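PDB 3D7R: esterase from Staphylococcus aureus subsp. aureus USA300_TCH1516, which probably hydrolyses ester bonds as a member of the alpha/beta hydrolase fold family, its natural substrate not being established. Local coordinates for residues F114-T126 with I301-A315. Numbering follows the deposited sequence.
Sequences FHWRLLDKITLST and IYPIRQSHKAIKQIA. With DMS (dimethyl sulfoxide), chain F.
F114 and I301 bring their CA atoms within 5.5 Å where the contact begins; helices 114-126 and 305-315 run in the same general direction but inclined, with a signed crossing angle of -42° and a closest axis approach of 9.2 Å. In this alpha/beta hydrolase fold both helices pack against the central sheet: L118 and I122 also touch strand 98-102, and A310 touches strand 287-292. I311 is the residue of helix 305-315 that buries most against the other helix. Its chi1 of -72° turns CG1 toward helix 114-126, and the extended chi2 (157°) then brings CD1 to 3.7 Å from CD1 of L118; the two side chains lie alongside one another, pointing opposite ways. L118 CD2 in turn packs on I301 CG2 at 4.0 Å, and F114 CD2 lies 3.2 Å from I301 O. Nearer the solvent, the bent chain of K121 brings CE to 3.4 Å from H308 NE2, a van der Waals contact oblique to the ring. At the loop end, P303 CD sits near F114 CE2, and P303 CB lies 3.7 Å from NH1 of R117, the side chains crossing at about a right angle. S125 OG bonds K121 O, on the opposite face of that carbonyl from S125 N, and this hydroxyl oxygen lies 3.4 Å from I311 CG2.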
ATOM      1  N   PHE A 114       3.126  -4.306  12.765  1.00  9.38           N
ATOM      2  CA  PHE A 114       3.632  -2.948  12.562  1.00  9.84           C
ATOM      3  C   PHE A 114       2.685  -2.119  11.687  1.00  9.35           C
ATOM      4  O   PHE A 114       2.686  -0.878  11.764  1.00  9.10           O
ATOM      5  CB  PHE A 114       5.031  -2.978  11.909  1.00 10.23           C
ATOM      6  CG  PHE A 114       6.162  -3.291  12.865  1.00 14.56           C
ATOM      7  CD1 PHE A 114       5.945  -4.005  14.049  1.00 19.23           C
ATOM      8  CD2 PHE A 114       7.453  -2.873  12.583  1.00 17.27           C
ATOM      9  CE1 PHE A 114       7.008  -4.284  14.942  1.00 20.86           C
ATOM     10  CE2 PHE A 114       8.518  -3.165  13.459  1.00 18.93           C
ATOM     11  CZ  PHE A 114       8.285  -3.866  14.639  1.00 20.58           C
ATOM     12  N   HIS A 115       1.904  -2.788  10.833  1.00  8.43           N
ATOM     13  CA  HIS A 115       0.841  -2.106  10.092  1.00  8.66           C
ATOM     14  C   HIS A 115      -0.242  -1.651  11.062  1.00  8.45           C
ATOM     15  O   HIS A 115      -0.752  -0.546  10.947  1.00  8.45           O
ATOM     16  CB  HIS A 115       0.203  -3.004   9.026  1.00  8.52           C
ATOM     17  CG  HIS A 115       0.970  -3.094   7.737  1.00  9.27           C
ATOM     18  ND1 HIS A 115       1.352  -4.299   7.182  1.00 11.69           N
ATOM     19  CD2 HIS A 115       1.386  -2.136   6.874  1.00 10.84           C
ATOM     20  CE1 HIS A 115       1.999  -4.078   6.050  1.00 12.39           C
ATOM     21  NE2 HIS A 115       2.025  -2.772   5.836  1.00 10.78           N
ATOM     22  N   TRP A 116      -0.605  -2.510  12.012  1.00  8.25           N
ATOM     23  CA  TRP A 116      -1.589  -2.130  13.020  1.00  8.90           C
ATOM     24  C   TRP A 116      -1.137  -0.870  13.737  1.00  9.37           C
ATOM     25  O   TRP A 116      -1.904   0.086  13.912  1.00  8.80           O
ATOM     26  CB  TRP A 116      -1.795  -3.283  14.005  1.00  8.93           C
ATOM     27  CG  TRP A 116      -2.747  -4.287  13.434  1.00  8.51           C
ATOM     28  CD1 TRP A 116      -2.477  -5.259  12.496  1.00  9.03           C
ATOM     29  CD2 TRP A 116      -4.141  -4.379  13.715  1.00  8.59           C
ATOM     30  NE1 TRP A 116      -3.625  -5.962  12.213  1.00  9.12           N
ATOM     31  CE2 TRP A 116      -4.662  -5.431  12.933  1.00  7.19           C
ATOM     32  CE3 TRP A 116      -4.999  -3.681  14.561  1.00  9.36           C
ATOM     33  CZ2 TRP A 116      -6.005  -5.802  12.982  1.00  9.48           C
ATOM     34  CZ3 TRP A 116      -6.338  -4.035  14.588  1.00 10.56           C
ATOM     35  CH2 TRP A 116      -6.827  -5.089  13.808  1.00  8.82           C
ATOM     36  N   ARG A 117       0.137  -0.859  14.099  1.00  9.92           N
ATOM     37  CA  ARG A 117       0.696   0.247  14.860  1.00 11.87           C
ATOM     38  C   ARG A 117       0.760   1.539  14.027  1.00 11.37           C
ATOM     39  O   ARG A 117       0.417   2.615  14.521  1.00 11.31           O
ATOM     40  CB  ARG A 117       2.060  -0.166  15.386  1.00 11.82           C
ATOM     41  CG  ARG A 117       2.708   0.838  16.262  1.00 16.59           C
ATOM     42  CD  ARG A 117       3.863   0.190  16.964  1.00 18.08           C
ATOM     43  NE  ARG A 117       4.512   1.199  17.757  1.00 24.31           N
ATOM     44  CZ  ARG A 117       5.737   1.097  18.249  1.00 25.19           C
ATOM     45  NH1 ARG A 117       6.461  -0.007  18.017  1.00 24.61           N
ATOM     46  NH2 ARG A 117       6.225   2.112  18.958  1.00 24.25           N
ATOM     47  N   LEU A 118       1.172   1.422  12.764  1.00 11.14           N
ATOM     48  CA  LEU A 118       1.215   2.568  11.854  1.00 11.08           C
ATOM     49  C   LEU A 118      -0.173   3.195  11.668  1.00 11.05           C
ATOM     50  O   LEU A 118      -0.322   4.406  11.711  1.00 10.84           O
ATOM     51  CB  LEU A 118       1.784   2.152  10.484  1.00 10.82           C
ATOM     52  CG  LEU A 118       1.747   3.186   9.337  1.00 12.61           C
ATOM     53  CD1 LEU A 118       2.487   4.504   9.711  1.00 12.36           C
ATOM     54  CD2 LEU A 118       2.312   2.604   8.020  1.00 11.00           C
ATOM     55  N   LEU A 119      -1.173   2.352  11.418  1.00 10.64           N
ATOM     56  CA  LEU A 119      -2.541   2.821  11.201  1.00 10.97           C
ATOM     57  C   LEU A 119      -3.118   3.524  12.435  1.00 10.77           C
ATOM     58  O   LEU A 119      -3.793   4.551  12.329  1.00 11.13           O
ATOM     59  CB  LEU A 119      -3.421   1.660  10.734  1.00 10.20           C
ATOM     60  CG  LEU A 119      -3.439   1.480   9.195  1.00 11.46           C
ATOM     61  CD1 LEU A 119      -2.047   1.346   8.585  1.00 11.12           C
ATOM     62  CD2 LEU A 119      -4.284   0.283   8.827  1.00 12.09           C
ATOM     63  N   ASP A 120      -2.847   2.962  13.604  1.00 10.86           N
ATOM     64  CA  ASP A 120      -3.212   3.607  14.859  1.00 11.23           C
ATOM     65  C   ASP A 120      -2.641   5.025  14.929  1.00 11.11           C
ATOM     66  O   ASP A 120      -3.392   5.981  15.152  1.00 10.77           O
ATOM     67  CB  ASP A 120      -2.741   2.761  16.045  1.00 11.29           C
ATOM     68  CG  ASP A 120      -3.357   3.201  17.349  1.00 12.89           C
ATOM     69  OD1 ASP A 120      -4.565   3.501  17.374  1.00 13.99           O
ATOM     70  OD2 ASP A 120      -2.638   3.242  18.357  1.00 14.40           O
ATOM     71  N   LYS A 121      -1.332   5.164  14.683  1.00 11.21           N
ATOM     72  CA  LYS A 121      -0.678   6.478  14.674  1.00 11.41           C
ATOM     73  C   LYS A 121      -1.276   7.447  13.665  1.00 10.71           C
ATOM     74  O   LYS A 121      -1.470   8.617  13.989  1.00 10.86           O
ATOM     75  CB  LYS A 121       0.835   6.371  14.414  1.00 11.96           C
ATOM     76  CG  LYS A 121       1.601   5.516  15.433  1.00 16.66           C
ATOM     77  CD  LYS A 121       2.880   6.211  15.875  1.00 20.90           C
ATOM     78  CE  LYS A 121       3.797   5.258  16.634  1.00 23.35           C
ATOM     79  NZ  LYS A 121       3.225   4.667  17.871  1.00 25.14           N
ATOM     80  N   ILE A 122      -1.544   6.971  12.445  1.00  9.11           N
ATOM     81  CA  ILE A 122      -2.117   7.836  11.412  1.00  8.35           C
ATOM     82  C   ILE A 122      -3.514   8.314  11.830  1.00  8.54           C
ATOM     83  O   ILE A 122      -3.884   9.486  11.599  1.00  7.80           O
ATOM     84  CB  ILE A 122      -2.192   7.109  10.027  1.00  8.19           C
ATOM     85  CG1 ILE A 122      -0.784   6.925   9.430  1.00  6.23           C
ATOM     86  CG2 ILE A 122      -3.066   7.897   9.033  1.00  6.93           C
ATOM     87  CD1 ILE A 122      -0.731   5.883   8.324  1.00  9.90           C
ATOM     88  N   THR A 123      -4.300   7.396  12.410  1.00  7.87           N
ATOM     89  CA  THR A 123      -5.624   7.754  12.918  1.00  8.08           C
ATOM     90  C   THR A 123      -5.510   8.906  13.922  1.00  8.71           C
ATOM     91  O   THR A 123      -6.206   9.908  13.816  1.00  8.76           O
ATOM     92  CB  THR A 123      -6.316   6.549  13.619  1.00  7.70           C
ATOM     93  OG1 THR A 123      -6.381   5.440  12.717  1.00  7.63           O
ATOM     94  CG2 THR A 123      -7.755   6.920  14.105  1.00  8.23           C
ATOM     95  N   LEU A 124      -4.628   8.749  14.903  1.00  9.20           N
ATOM     96  CA  LEU A 124      -4.470   9.739  15.955  1.00 10.25           C
ATOM     97  C   LEU A 124      -3.903  11.061  15.439  1.00 10.90           C
ATOM     98  O   LEU A 124      -4.252  12.125  15.971  1.00 10.20           O
ATOM     99  CB  LEU A 124      -3.605   9.180  17.096  1.00 10.59           C
ATOM    100  CG  LEU A 124      -4.367   8.483  18.242  1.00 12.51           C
ATOM    101  CD1 LEU A 124      -5.111   7.240  17.783  1.00 12.29           C
ATOM    102  CD2 LEU A 124      -3.392   8.133  19.372  1.00 13.45           C
ATOM    103  N   SER A 125      -3.048  11.004  14.407  1.00 10.68           N
ATOM    104  CA  SER A 125      -2.480  12.240  13.823  1.00 12.05           C
ATOM    105  C   SER A 125      -3.390  12.987  12.858  1.00 11.56           C
ATOM    106  O   SER A 125      -3.408  14.223  12.841  1.00 12.39           O
ATOM    107  CB  SER A 125      -1.139  11.953  13.132  1.00 12.45           C
ATOM    108  OG  SER A 125      -0.245  11.351  14.050  1.00 16.28           O
ATOM    109  N   THR A 126      -4.120  12.255  12.024  1.00 11.16           N
ATOM    110  CA  THR A 126      -4.956  12.879  11.001  1.00 10.69           C
ATOM    111  C   THR A 126      -6.378  13.158  11.492  1.00 11.28           C
ATOM    112  O   THR A 126      -7.057  14.059  10.976  1.00 10.32           O
ATOM    113  CB  THR A 126      -5.060  11.996   9.745  1.00 10.94           C
ATOM    114  OG1 THR A 126      -5.711  10.769  10.088  1.00 10.62           O
ATOM    115  CG2 THR A 126      -3.647  11.684   9.180  1.00 10.89           C
ATOM    116  N   ILE A 301       6.730   2.002   8.738  1.00 12.65           N
ATOM    117  CA  ILE A 301       6.244   0.925   9.625  1.00 13.05           C
ATOM    118  C   ILE A 301       7.165   0.711  10.814  1.00 12.83           C
ATOM    119  O   ILE A 301       6.767   0.120  11.837  1.00 13.37           O
ATOM    120  CB  ILE A 301       6.039  -0.420   8.874  1.00 13.45           C
ATOM    121  CG1 ILE A 301       7.386  -0.985   8.381  1.00 14.13           C
ATOM    122  CG2 ILE A 301       5.038  -0.240   7.730  1.00 15.26           C
ATOM    123  CD1 ILE A 301       7.371  -2.490   8.047  1.00 17.46           C
ATOM    124  N   TYR A 302       8.406   1.180  10.684  1.00 12.73           N
ATOM    125  CA  TYR A 302       9.382   1.061  11.754  1.00 12.76           C
ATOM    126  C   TYR A 302       9.252   2.168  12.808  1.00 13.72           C
ATOM    127  O   TYR A 302       8.974   3.332  12.470  1.00 14.09           O
ATOM    128  CB  TYR A 302      10.812   1.012  11.182  1.00 12.65           C
ATOM    129  CG  TYR A 302      11.044  -0.192  10.275  1.00 11.27           C
ATOM    130  CD1 TYR A 302      11.245  -1.461  10.810  1.00  8.52           C
ATOM    131  CD2 TYR A 302      11.026  -0.058   8.873  1.00 10.38           C
ATOM    132  CE1 TYR A 302      11.459  -2.584   9.980  1.00  9.39           C
ATOM    133  CE2 TYR A 302      11.227  -1.177   8.032  1.00  9.78           C
ATOM    134  CZ  TYR A 302      11.444  -2.436   8.592  1.00  9.71           C
ATOM    135  OH  TYR A 302      11.646  -3.539   7.768  1.00 11.16           O
ATOM    136  N   PRO A 303       9.458   1.816  14.091  1.00 14.22           N
ATOM    137  CA  PRO A 303       9.391   2.789  15.189  1.00 14.96           C
ATOM    138  C   PRO A 303      10.656   3.663  15.293  1.00 14.94           C
ATOM    139  O   PRO A 303      11.442   3.546  16.237  1.00 15.21           O
ATOM    140  CB  PRO A 303       9.189   1.899  16.426  1.00 15.28           C
ATOM    141  CG  PRO A 303       9.920   0.644  16.088  1.00 15.66           C
ATOM    142  CD  PRO A 303       9.750   0.452  14.585  1.00 14.27           C
ATOM    143  N   ILE A 304      10.836   4.533  14.299  1.00 14.20           N
ATOM    144  CA  ILE A 304      12.005   5.395  14.181  1.00 13.97           C
ATOM    145  C   ILE A 304      11.554   6.839  13.925  1.00 13.90           C
ATOM    146  O   ILE A 304      10.445   7.079  13.461  1.00 12.92           O
ATOM    147  CB  ILE A 304      12.959   4.920  13.049  1.00 14.43           C
ATOM    148  CG1 ILE A 304      12.191   4.811  11.715  1.00 13.18           C
ATOM    149  CG2 ILE A 304      13.612   3.566  13.449  1.00 14.63           C
ATOM    150  CD1 ILE A 304      13.047   4.593  10.487  1.00 14.67           C
ATOM    151  N   ARG A 305      12.419   7.803  14.216  1.00 14.07           N
ATOM    152  CA  ARG A 305      12.000   9.201  14.137  1.00 15.07           C
ATOM    153  C   ARG A 305      11.515   9.607  12.755  1.00 13.96           C
ATOM    154  O   ARG A 305      10.578  10.383  12.661  1.00 14.05           O
ATOM    155  CB  ARG A 305      13.070  10.160  14.674  1.00 15.72           C
ATOM    156  CG  ARG A 305      13.383   9.884  16.143  1.00 20.06           C
ATOM    157  CD  ARG A 305      13.675  11.141  16.962  1.00 25.16           C
ATOM    158  NE  ARG A 305      14.348  10.834  18.237  1.00 28.27           N
ATOM    159  CZ  ARG A 305      13.805  10.159  19.255  1.00 28.64           C
ATOM    160  NH1 ARG A 305      14.509   9.964  20.372  1.00 26.30           N
ATOM    161  NH2 ARG A 305      12.560   9.687  19.170  1.00 29.06           N
ATOM    162  N   GLN A 306      12.132   9.073  11.703  1.00 13.71           N
ATOM    163  CA  GLN A 306      11.765   9.420  10.294  1.00 13.65           C
ATOM    164  C   GLN A 306      10.316   9.039   9.961  1.00 13.34           C
ATOM    165  O   GLN A 306       9.640   9.699   9.170  1.00 13.19           O
ATOM    166  CB  GLN A 306      12.724   8.753   9.305  1.00 13.70           C
ATOM    167  CG  GLN A 306      14.201   9.243   9.395  1.00 16.47           C
ATOM    168  CD  GLN A 306      15.037   8.516  10.453  1.00 19.32           C
ATOM    169  OE1 GLN A 306      14.518   7.746  11.269  1.00 20.14           O
ATOM    170  NE2 GLN A 306      16.342   8.769  10.444  1.00 19.27           N
ATOM    171  N   SER A 307       9.871   7.936  10.553  1.00 12.90           N
ATOM    172  CA  SER A 307       8.492   7.497  10.440  0.50 12.97           C
ATOM    173  C   SER A 307       7.545   8.513  11.063  1.00 12.82           C
ATOM    174  O   SER A 307       6.514   8.853  10.477  1.00 12.90           O
ATOM    175  CB  SER A 307       8.338   6.144  11.108  0.50 12.45           C
ATOM    176  OG  SER A 307       9.181   5.206  10.463  0.50 13.27           O
ATOM    177  N   HIS A 308       7.902   9.007  12.244  1.00 13.57           N
ATOM    178  CA  HIS A 308       7.094  10.021  12.899  1.00 13.73           C
ATOM    179  C   HIS A 308       7.077  11.315  12.081  1.00 13.33           C
ATOM    180  O   HIS A 308       6.042  11.970  11.970  1.00 12.13           O
ATOM    181  CB  HIS A 308       7.582  10.245  14.322  1.00 14.98           C
ATOM    182  CG  HIS A 308       7.262   9.107  15.234  1.00 19.26           C
ATOM    183  ND1 HIS A 308       8.214   8.203  15.660  1.00 24.58           N
ATOM    184  CD2 HIS A 308       6.085   8.690  15.756  1.00 22.83           C
ATOM    185  CE1 HIS A 308       7.641   7.297  16.433  1.00 25.71           C
ATOM    186  NE2 HIS A 308       6.348   7.570  16.507  1.00 25.63           N
ATOM    187  N   LYS A 309       8.214  11.654  11.478  1.00 12.29           N
ATOM    188  CA  LYS A 309       8.273  12.804  10.576  1.00 12.38           C
ATOM    189  C   LYS A 309       7.386  12.597   9.343  1.00 11.46           C
ATOM    190  O   LYS A 309       6.691  13.521   8.938  1.00 10.90           O
ATOM    191  CB  LYS A 309       9.718  13.105  10.150  1.00 12.99           C
ATOM    192  CG  LYS A 309       9.872  14.368   9.307  1.00 14.73           C
ATOM    193  CD  LYS A 309      11.310  14.565   8.790  1.00 16.04           C
ATOM    194  CE  LYS A 309      11.387  15.875   8.004  1.00 18.08           C
ATOM    195  NZ  LYS A 309      12.773  16.175   7.566  1.00 22.75           N
ATOM    196  N   ALA A 310       7.391  11.392   8.765  1.00 10.40           N
ATOM    197  CA  ALA A 310       6.541  11.095   7.599  1.00 10.22           C
ATOM    198  C   ALA A 310       5.068  11.187   7.972  1.00 10.34           C
ATOM    199  O   ALA A 310       4.255  11.692   7.214  1.00 10.94           O
ATOM    200  CB  ALA A 310       6.854   9.719   7.024  1.00 10.47           C
ATOM    201  N   ILE A 311       4.729  10.661   9.136  1.00 10.48           N
ATOM    202  CA  ILE A 311       3.350  10.715   9.630  1.00 11.15           C
ATOM    203  C   ILE A 311       2.901  12.160   9.824  1.00 10.96           C
ATOM    204  O   ILE A 311       1.782  12.511   9.432  1.00 11.24           O
ATOM    205  CB  ILE A 311       3.164   9.861  10.906  1.00 11.22           C
ATOM    206  CG1 ILE A 311       3.226   8.374  10.532  1.00 12.63           C
ATOM    207  CG2 ILE A 311       1.822  10.168  11.593  1.00 12.08           C
ATOM    208  CD1 ILE A 311       3.617   7.464  11.689  1.00 14.51           C
ATOM    209  N   LYS A 312       3.776  13.004  10.384  1.00 10.86           N
ATOM    210  CA  LYS A 312       3.452  14.428  10.536  1.00 11.09           C
ATOM    211  C   LYS A 312       3.244  15.091   9.171  1.00 10.27           C
ATOM    212  O   LYS A 312       2.375  15.953   9.035  1.00 10.01           O
ATOM    213  CB  LYS A 312       4.521  15.185  11.323  1.00 11.08           C
ATOM    214  CG  LYS A 312       4.580  14.839  12.795  1.00 16.67           C
ATOM    215  CD  LYS A 312       5.637  15.710  13.531  1.00 21.81           C
ATOM    216  CE  LYS A 312       6.135  15.036  14.820  1.00 25.50           C
ATOM    217  NZ  LYS A 312       5.411  15.500  16.047  1.00 28.25           N
ATOM    218  N   GLN A 313       4.042  14.704   8.178  1.00  9.03           N
ATOM    219  CA  GLN A 313       3.877  15.221   6.817  1.00  9.12           C
ATOM    220  C   GLN A 313       2.542  14.805   6.179  1.00  8.92           C
ATOM    221  O   GLN A 313       1.915  15.593   5.454  1.00  9.25           O
ATOM    222  CB  GLN A 313       5.045  14.794   5.933  1.00  8.76           C
ATOM    223  CG  GLN A 313       6.346  15.558   6.286  1.00  9.57           C
ATOM    224  CD  GLN A 313       7.581  14.918   5.716  1.00 10.32           C
ATOM    225  OE1 GLN A 313       7.643  13.698   5.521  1.00 11.86           O
ATOM    226  NE2 GLN A 313       8.584  15.742   5.432  1.00  8.56           N
ATOM    227  N   ILE A 314       2.136  13.557   6.417  1.00  8.81           N
ATOM    228  CA  ILE A 314       0.789  13.103   6.042  1.00  8.41           C
ATOM    229  C   ILE A 314      -0.272  13.990   6.701  1.00  9.43           C
ATOM    230  O   ILE A 314      -1.136  14.531   6.004  1.00  9.99           O
ATOM    231  CB  ILE A 314       0.568  11.615   6.392  1.00  8.67           C
ATOM    232  CG1 ILE A 314       1.511  10.737   5.544  1.00  7.71           C
ATOM    233  CG2 ILE A 314      -0.920  11.216   6.164  1.00  8.07           C
ATOM    234  CD1 ILE A 314       1.485   9.258   5.876  1.00  7.30           C
ATOM    235  N   ALA A 315      -0.178  14.181   8.022  1.00  9.74           N
ATOM    236  CA  ALA A 315      -1.141  14.990   8.781  1.00 11.01           C
ATOM    237  C   ALA A 315      -1.218  16.440   8.272  1.00 12.01           C
ATOM    238  O   ALA A 315      -2.303  16.987   8.091  1.00 12.07           O
ATOM    239  CB  ALA A 315      -0.794  14.980  10.273  1.00 10.75           C
TER
HETATM  240  S   DMS F1400      11.640  14.693   3.023  1.00 23.52           S
HETATM  241  O   DMS F1400      11.071  15.514   4.488  1.00 24.40           O
HETATM  242  C1  DMS F1400      12.393  15.951   1.961  1.00 25.31           C
HETATM  243  C2  DMS F1400      13.115  13.770   3.493  1.00 23.35           C
HETATM  244  O   HOH W   1       4.754   0.400  13.343  1.00 23.70           O